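Local coordinates for hypothetical protein PH0730 (Pyrococcus horikoshii, PDB 2P8T), which is of unknown function, with a probable helix-turn-helix N-terminal domain, and may bind ATP and act as an aminoacyl-tRNA ligase, at residues K74-K79 against P193-V198; L81-E86 against E189-E194; I98-K103 against K177-V182. All coordinates share one frame; numbering follows the deposited sequence.

Contact 1: residues K74-K79 against P193-V198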
# COMPACT_ATOMS: atom_id res chain seq x y z
N LYS A 74 -1.00 -16.30 4.61
CA LYS A 74 -1.43 -15.61 5.83
C LYS A 74 -0.28 -15.17 6.73
O LYS A 74 -0.34 -14.09 7.34
CB LYS A 74 -2.40 -16.51 6.63
CG LYS A 74 -2.90 -15.87 7.92
CD LYS A 74 -3.98 -14.81 7.63
CE LYS A 74 -4.78 -14.47 8.88
NZ LYS A 74 -3.99 -13.74 9.88
N GLU A 75 0.76 -15.99 6.84
CA GLU A 75 1.93 -15.65 7.65
C GLU A 75 2.63 -14.47 6.99
O GLU A 75 3.13 -13.56 7.67
CB GLU A 75 2.91 -16.82 7.78
CG GLU A 75 2.40 -18.01 8.60
CD GLU A 75 3.39 -19.17 8.63
OE1 GLU A 75 4.04 -19.44 7.59
OE2 GLU A 75 3.51 -19.82 9.70
N ILE A 76 2.68 -14.48 5.67
CA ILE A 76 3.27 -13.36 4.94
C ILE A 76 2.50 -12.06 5.16
O ILE A 76 3.11 -11.03 5.47
CB ILE A 76 3.42 -13.66 3.43
CG1 ILE A 76 4.57 -14.65 3.23
CG2 ILE A 76 3.72 -12.36 2.65
CD1 ILE A 76 4.58 -15.32 1.82
N ARG A 77 1.18 -12.11 5.00
CA ARG A 77 0.31 -10.95 5.23
C ARG A 77 0.42 -10.42 6.66
O ARG A 77 0.44 -9.20 6.89
CB ARG A 77 -1.14 -11.29 4.94
CG ARG A 77 -1.99 -10.06 4.61
CD ARG A 77 -3.46 -10.39 4.31
NE ARG A 77 -4.12 -9.20 3.76
CZ ARG A 77 -4.53 -8.16 4.51
NH1 ARG A 77 -4.38 -8.20 5.82
NH2 ARG A 77 -5.09 -7.10 3.95
N ASP A 78 0.47 -11.34 7.63
CA ASP A 78 0.60 -10.92 9.03
C ASP A 78 1.90 -10.16 9.26
O ASP A 78 1.93 -9.13 9.94
CB ASP A 78 0.49 -12.12 9.98
CG ASP A 78 -0.91 -12.70 10.04
OD1 ASP A 78 -1.86 -12.06 9.53
OD2 ASP A 78 -1.06 -13.80 10.61
N LYS A 79 2.97 -10.67 8.66
CA LYS A 79 4.24 -9.98 8.65
C LYS A 79 4.14 -8.58 7.99
O LYS A 79 4.73 -7.65 8.49
CB LYS A 79 5.30 -10.84 7.98
CG LYS A 79 5.76 -12.03 8.85
CD LYS A 79 6.59 -13.05 8.06
CE LYS A 79 6.72 -14.37 8.82
NZ LYS A 79 7.37 -14.16 10.16
N PRO A 193 11.98 -12.26 1.97
CA PRO A 193 12.40 -12.90 0.72
C PRO A 193 11.29 -13.70 0.03
O PRO A 193 11.31 -13.84 -1.19
CB PRO A 193 13.53 -13.83 1.15
CG PRO A 193 14.04 -13.25 2.45
CD PRO A 193 12.82 -12.68 3.11
N GLU A 194 10.34 -14.22 0.81
CA GLU A 194 9.24 -15.00 0.27
C GLU A 194 8.41 -14.17 -0.71
O GLU A 194 7.85 -14.72 -1.64
CB GLU A 194 8.35 -15.55 1.39
CG GLU A 194 9.12 -16.37 2.43
CD GLU A 194 8.26 -17.37 3.18
OE1 GLU A 194 7.06 -17.10 3.42
OE2 GLU A 194 8.79 -18.45 3.55
N ILE A 195 8.32 -12.86 -0.47
CA ILE A 195 7.64 -11.96 -1.39
C ILE A 195 8.51 -11.68 -2.62
O ILE A 195 8.05 -11.73 -3.76
CB ILE A 195 7.25 -10.63 -0.70
CG1 ILE A 195 6.12 -10.87 0.31
CG2 ILE A 195 6.82 -9.55 -1.73
CD1 ILE A 195 5.72 -9.63 1.12
N LEU A 196 9.78 -11.37 -2.37
CA LEU A 196 10.73 -11.12 -3.46
C LEU A 196 10.83 -12.32 -4.41
O LEU A 196 11.05 -12.14 -5.61
CB LEU A 196 12.11 -10.79 -2.89
CG LEU A 196 12.22 -9.56 -1.97
CD1 LEU A 196 13.63 -9.46 -1.37
CD2 LEU A 196 11.84 -8.27 -2.71
N GLU A 197 10.64 -13.53 -3.88
CA GLU A 197 10.66 -14.76 -4.69
C GLU A 197 9.60 -14.78 -5.81
O GLU A 197 9.72 -15.51 -6.79
CB GLU A 197 10.48 -16.00 -3.80
CG GLU A 197 11.16 -17.26 -4.32
CD GLU A 197 11.07 -18.47 -3.39
OE1 GLU A 197 10.47 -18.37 -2.28
OE2 GLU A 197 11.63 -19.52 -3.78
N VAL A 198 8.55 -13.99 -5.65
CA VAL A 198 7.44 -13.99 -6.60
C VAL A 198 7.81 -13.24 -7.91
O VAL A 198 7.25 -13.50 -8.98
CB VAL A 198 6.14 -13.44 -5.96
CG1 VAL A 198 4.95 -13.57 -6.92
CG2 VAL A 198 5.85 -14.16 -4.62
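I76 meets E194 and I195 with two different branches, one for each partner. The CG1-CD1 arm runs out toward E194, and CG2 goes to I195. This split follows from the first torsion of I76. CG1 stands beside the backbone N and CG2 is anti to it (chi1 -73°), so the two branches diverge toward neighbouring residues of the facing helix. The arm then stays extended at chi2, and CD1 reaches the glutamate, passing its chain at a slant. There I76 CD1 lies 3.8 Å from E194 CB and 3.4 Å from E194 OE1. The second of these is a carbon set against a carboxylate oxygen, not a polar bond. On the other side, I76 CG2 sits over the isoleucine arm, 3.7 Å from both I195 CG1 and I195 CD1. The glutamate forms the outer margin of the contact, and I76 and I195 are its buried part. With an alanine here in place of I76, the face of I195 that meets CG2 would probably lose part of its packing, and the E194 chain would lose the arm it lies against.

Helix 17-26 packs against the same side chains, I24 on I76 and V20 and L21 on I195. On the opposite flank of helix 71-81, R77 binds the carbonyls of I24 and F25. The contact therefore packs the short helix 193-196, near the C-terminus, onto an N-terminal domain of the helix-turn-helix clan. Its three helices followed by a two-stranded hairpin are consistent with a winged helix.

Contact 2: residues L81-E86 against E189-E194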
# COMPACT_ATOMS: atom_id res chain seq x y z
N LEU A 81 1.45 -6.68 7.85
CA LEU A 81 0.65 -5.86 8.75
C LEU A 81 1.37 -5.51 10.04
O LEU A 81 0.91 -4.65 10.79
CB LEU A 81 -0.67 -6.54 9.05
CG LEU A 81 -1.73 -6.43 7.97
CD1 LEU A 81 -2.91 -7.26 8.43
CD2 LEU A 81 -2.14 -4.98 7.71
N SER A 82 2.50 -6.16 10.31
CA SER A 82 3.39 -5.73 11.40
C SER A 82 4.18 -4.46 11.05
O SER A 82 4.65 -3.77 11.95
CB SER A 82 4.36 -6.85 11.84
OG SER A 82 5.48 -6.99 10.96
N MET A 83 4.34 -4.16 9.76
CA MET A 83 5.13 -3.01 9.35
C MET A 83 4.31 -1.91 8.65
O MET A 83 4.80 -0.79 8.46
CB MET A 83 6.38 -3.43 8.52
CG MET A 83 6.18 -4.14 7.16
SD MET A 83 7.72 -4.90 6.44
CE MET A 83 7.78 -6.39 7.43
N PHE A 84 3.08 -2.26 8.29
CA PHE A 84 2.12 -1.37 7.62
C PHE A 84 0.74 -1.50 8.23
O PHE A 84 0.40 -2.53 8.82
CB PHE A 84 1.99 -1.73 6.13
CG PHE A 84 3.29 -1.77 5.39
CD1 PHE A 84 4.08 -0.63 5.28
CD2 PHE A 84 3.72 -2.95 4.80
CE1 PHE A 84 5.29 -0.66 4.61
CE2 PHE A 84 4.90 -3.00 4.10
CZ PHE A 84 5.71 -1.85 4.01
N SER A 85 -0.06 -0.46 8.09
CA SER A 85 -1.48 -0.55 8.43
C SER A 85 -2.21 -1.18 7.26
O SER A 85 -1.65 -1.30 6.17
CB SER A 85 -2.05 0.84 8.71
OG SER A 85 -1.94 1.69 7.57
N GLU A 86 -3.45 -1.63 7.47
CA GLU A 86 -4.33 -1.95 6.35
C GLU A 86 -4.49 -0.70 5.45
O GLU A 86 -4.88 0.34 5.95
CB GLU A 86 -5.71 -2.39 6.85
CG GLU A 86 -5.74 -3.74 7.58
CD GLU A 86 -5.65 -4.95 6.64
OE1 GLU A 86 -5.66 -4.77 5.40
OE2 GLU A 86 -5.60 -6.10 7.17
N GLU A 189 14.32 -3.01 2.86
CA GLU A 189 15.23 -3.95 3.51
C GLU A 189 14.50 -4.93 4.43
O GLU A 189 15.08 -5.93 4.87
CB GLU A 189 16.33 -3.19 4.28
CG GLU A 189 17.20 -2.28 3.36
CD GLU A 189 18.21 -1.43 4.13
OE1 GLU A 189 19.28 -1.96 4.50
OE2 GLU A 189 17.95 -0.22 4.34
N GLU A 190 13.23 -4.66 4.73
CA GLU A 190 12.49 -5.48 5.68
C GLU A 190 11.48 -6.41 5.02
O GLU A 190 10.92 -7.27 5.69
CB GLU A 190 11.80 -4.61 6.73
CG GLU A 190 12.70 -3.53 7.39
CD GLU A 190 13.95 -4.08 8.02
OE1 GLU A 190 13.85 -5.10 8.74
OE2 GLU A 190 15.04 -3.48 7.80
N ILE A 191 11.23 -6.21 3.72
CA ILE A 191 10.31 -7.04 2.95
C ILE A 191 10.86 -8.46 2.89
O ILE A 191 12.03 -8.64 2.55
CB ILE A 191 10.12 -6.51 1.50
CG1 ILE A 191 9.59 -5.06 1.46
CG2 ILE A 191 9.22 -7.44 0.69
CD1 ILE A 191 8.20 -4.86 2.06
N THR A 192 10.04 -9.45 3.25
CA THR A 192 10.46 -10.87 3.32
C THR A 192 10.94 -11.40 1.97
O THR A 192 10.38 -11.03 0.93
CB THR A 192 9.32 -11.80 3.89
OG1 THR A 192 9.72 -13.18 3.81
CG2 THR A 192 8.06 -11.65 3.10
N PRO A 193 11.98 -12.26 1.97
CA PRO A 193 12.40 -12.90 0.72
C PRO A 193 11.29 -13.70 0.03
O PRO A 193 11.31 -13.84 -1.19
CB PRO A 193 13.53 -13.83 1.15
CG PRO A 193 14.04 -13.25 2.45
CD PRO A 193 12.82 -12.68 3.11
N GLU A 194 10.34 -14.22 0.81
CA GLU A 194 9.24 -15.00 0.27
C GLU A 194 8.41 -14.17 -0.71
O GLU A 194 7.85 -14.72 -1.64
CB GLU A 194 8.35 -15.55 1.39
CG GLU A 194 9.12 -16.37 2.43
CD GLU A 194 8.26 -17.37 3.18
OE1 GLU A 194 7.06 -17.10 3.42
OE2 GLU A 194 8.79 -18.45 3.55
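The loop that carries M83 and F84 toward E190 and I191 is pinned by one polar atom, K103 NZ. Three oxygens grip this ammonium: the carbonyls L81 O and F84 O, and the carboxylate of D157. M83 and S85 also pair through their backbones with K103 and V101, which ties the loop alongside strand 95-102.

From this fixed base M83 does the reaching. Its CG lies between the backbone N and the carbonyl carbon (chi1 63°). That places CG over one face of the F84 ring, 3.5 Å above its plane and offset toward the rim. The thioether then runs out past the ring and bends at chi3. M83 CE comes to rest 3.7 Å from E190 O, and M83 SD lies 4.1 Å from E190 CB. The E190 chain folds at chi2 (-56°), and its carboxylate turns away from the methionine. What M83 meets is thus the backbone carbonyl and the first methylene of the glutamate.

I191 answers with its methyl end. I191 CD1 approaches the F84 ring at its edge, close to the ring plane, 4.3 Å from F84 CE2. The same methyl is 4.4 Å from M83 SD, so it touches both side chains loosely. Beyond it, T192 caps helix 193-196. Its OG1 accepts from E194 N at 3.2 Å, with an N-H...O angle of 155°.

The polar bonds lie outside the joint: K103 holds the loop, and the T192 cap holds the start of the helix that follows I191. The joint itself is thioether, methyl and ring carbon, with the E190 carbonyl oxygen against the methionine methyl. Such contacts are weakly directional, so the fit probably depends on shape more than on precise alignment.

Contact 3: residues I98-K103 against K177-V182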
# COMPACT_ATOMS: atom_id res chain seq x y z
N ILE A 98 -5.34 6.67 -1.18
CA ILE A 98 -5.04 5.56 -0.29
C ILE A 98 -4.08 6.05 0.79
O ILE A 98 -3.13 6.77 0.50
CB ILE A 98 -4.41 4.37 -1.09
CG1 ILE A 98 -5.46 3.66 -1.95
CG2 ILE A 98 -3.68 3.38 -0.15
CD1 ILE A 98 -6.35 2.70 -1.14
N ALA A 99 -4.35 5.68 2.04
CA ALA A 99 -3.45 5.98 3.13
C ALA A 99 -2.89 4.66 3.66
O ALA A 99 -3.64 3.68 3.83
CB ALA A 99 -4.17 6.75 4.25
N ILE A 100 -1.58 4.64 3.87
CA ILE A 100 -0.88 3.53 4.50
C ILE A 100 0.06 4.06 5.59
O ILE A 100 0.91 4.92 5.34
CB ILE A 100 -0.07 2.67 3.48
CG1 ILE A 100 -0.95 2.22 2.30
CG2 ILE A 100 0.61 1.48 4.19
CD1 ILE A 100 -0.20 1.42 1.19
N VAL A 101 -0.09 3.54 6.80
CA VAL A 101 0.81 3.86 7.90
C VAL A 101 2.01 2.94 7.78
O VAL A 101 1.85 1.72 7.60
CB VAL A 101 0.14 3.62 9.28
CG1 VAL A 101 1.12 3.92 10.45
CG2 VAL A 101 -1.13 4.42 9.42
N VAL A 102 3.20 3.53 7.85
CA VAL A 102 4.45 2.76 7.89
C VAL A 102 4.99 2.79 9.32
O VAL A 102 5.30 3.86 9.86
CB VAL A 102 5.50 3.32 6.92
CG1 VAL A 102 6.76 2.47 6.96
CG2 VAL A 102 4.95 3.39 5.50
N LYS A 103 5.11 1.61 9.92
CA LYS A 103 5.47 1.47 11.31
C LYS A 103 6.97 1.50 11.46
O LYS A 103 7.68 0.92 10.64
CB LYS A 103 4.86 0.18 11.89
CG LYS A 103 3.35 0.29 12.00
CD LYS A 103 2.62 -1.02 11.75
CE LYS A 103 1.14 -0.83 12.02
NZ LYS A 103 0.30 -2.04 11.74
N LYS A 177 -1.41 1.47 -6.04
CA LYS A 177 -0.10 1.09 -6.56
C LYS A 177 0.99 2.09 -6.15
O LYS A 177 2.08 1.70 -5.72
CB LYS A 177 -0.17 0.95 -8.09
CG LYS A 177 1.00 0.17 -8.75
CD LYS A 177 0.61 -0.35 -10.16
CE LYS A 177 1.83 -0.69 -11.04
NZ LYS A 177 2.62 -1.86 -10.49
N SER A 178 0.68 3.38 -6.26
CA SER A 178 1.66 4.41 -5.92
C SER A 178 1.93 4.45 -4.41
O SER A 178 3.08 4.63 -3.99
CB SER A 178 1.23 5.79 -6.44
OG SER A 178 -0.04 6.18 -5.94
N ALA A 179 0.88 4.28 -3.60
CA ALA A 179 1.08 4.23 -2.13
C ALA A 179 1.97 3.03 -1.74
O ALA A 179 2.88 3.16 -0.92
CB ALA A 179 -0.28 4.17 -1.41
N ILE A 180 1.71 1.87 -2.35
CA ILE A 180 2.52 0.68 -2.10
C ILE A 180 3.96 0.91 -2.56
O ILE A 180 4.90 0.51 -1.89
CB ILE A 180 1.88 -0.60 -2.70
CG1 ILE A 180 0.58 -0.90 -1.95
CG2 ILE A 180 2.86 -1.81 -2.58
CD1 ILE A 180 -0.28 -2.00 -2.56
N HIS A 181 4.14 1.60 -3.69
CA HIS A 181 5.50 1.93 -4.13
C HIS A 181 6.28 2.71 -3.04
O HIS A 181 7.41 2.40 -2.74
CB HIS A 181 5.45 2.71 -5.43
CG HIS A 181 6.80 3.08 -5.96
ND1 HIS A 181 7.75 2.13 -6.27
CD2 HIS A 181 7.37 4.28 -6.21
CE1 HIS A 181 8.85 2.73 -6.70
NE2 HIS A 181 8.64 4.04 -6.68
N VAL A 182 5.64 3.73 -2.46
CA VAL A 182 6.26 4.52 -1.38
C VAL A 182 6.55 3.67 -0.14
O VAL A 182 7.64 3.72 0.45
CB VAL A 182 5.40 5.78 -1.01
CG1 VAL A 182 6.06 6.58 0.11
CG2 VAL A 182 5.15 6.67 -2.26
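I98 and I100 present their side chains from the sheet to A179 of the covering helix, in helix-on-sheet packing of an alpha+beta domain. Strand 95-102 belongs to a five-stranded antiparallel sheet, and helix 172-187 packs on one face of it, running nearly along the strand. The two short axes are 20° apart in direction and approach to 8.4 Å. The small residue on the helix is in keeping with so close an approach.

The main bump is the methyl of A179. It settles over the shallow dip between I98 and I100, whose side chains stand on the same face of the strand two residues apart. A179 CB is 3.7 Å from I98 CG2 on one side of the dip. On the other side, A179 CB is 3.8 Å from I100 CD1. Beneath it, I98 CG2 and I100 CD1 are themselves in contact at 4.2 Å.

The isoleucines fill this space differently. I98 offers its CG2 branch, which is anti to the backbone N, while its longer arm folds at chi2 (-79°) and leads away from the helix segment. I100 does the reverse. Its long arm is straight at chi2 (177°) and pushes CD1 up between two helix residues.

The intervening A99 points to the other face of the sheet, toward I166 and I155. On the helix, I180 also packs on L21, A22 and F25 of helix 17-26, so it lies between the sheet and the N-terminal domain. Its share in this contact is one flank: I180 CG1 rests 4.0 Å from I100 CD1, the two chains meeting at a slant.

Contact 3, the deepest, is wholly aliphatic, its centre about 4 Å from the centre of the chain. Contact 1, whose centre is about 14 Å from that point, is also buried at its core but admits a carboxylate at its margin. Contact 2 lies between and is partly open, mixing sulfur, ring and backbone carbonyl. Contacts 1 and 2 share P193 and E194, and the salt bridge from R77 to E86 joins them through helix 71-81 and the loop that follows it. Contacts 2 and 3 are joined by polar bonds, S85 OG to V101 N among them. Contacts 1 and 3 do not touch. The loop of contact 2 bridges the N-terminal helices and the sheet.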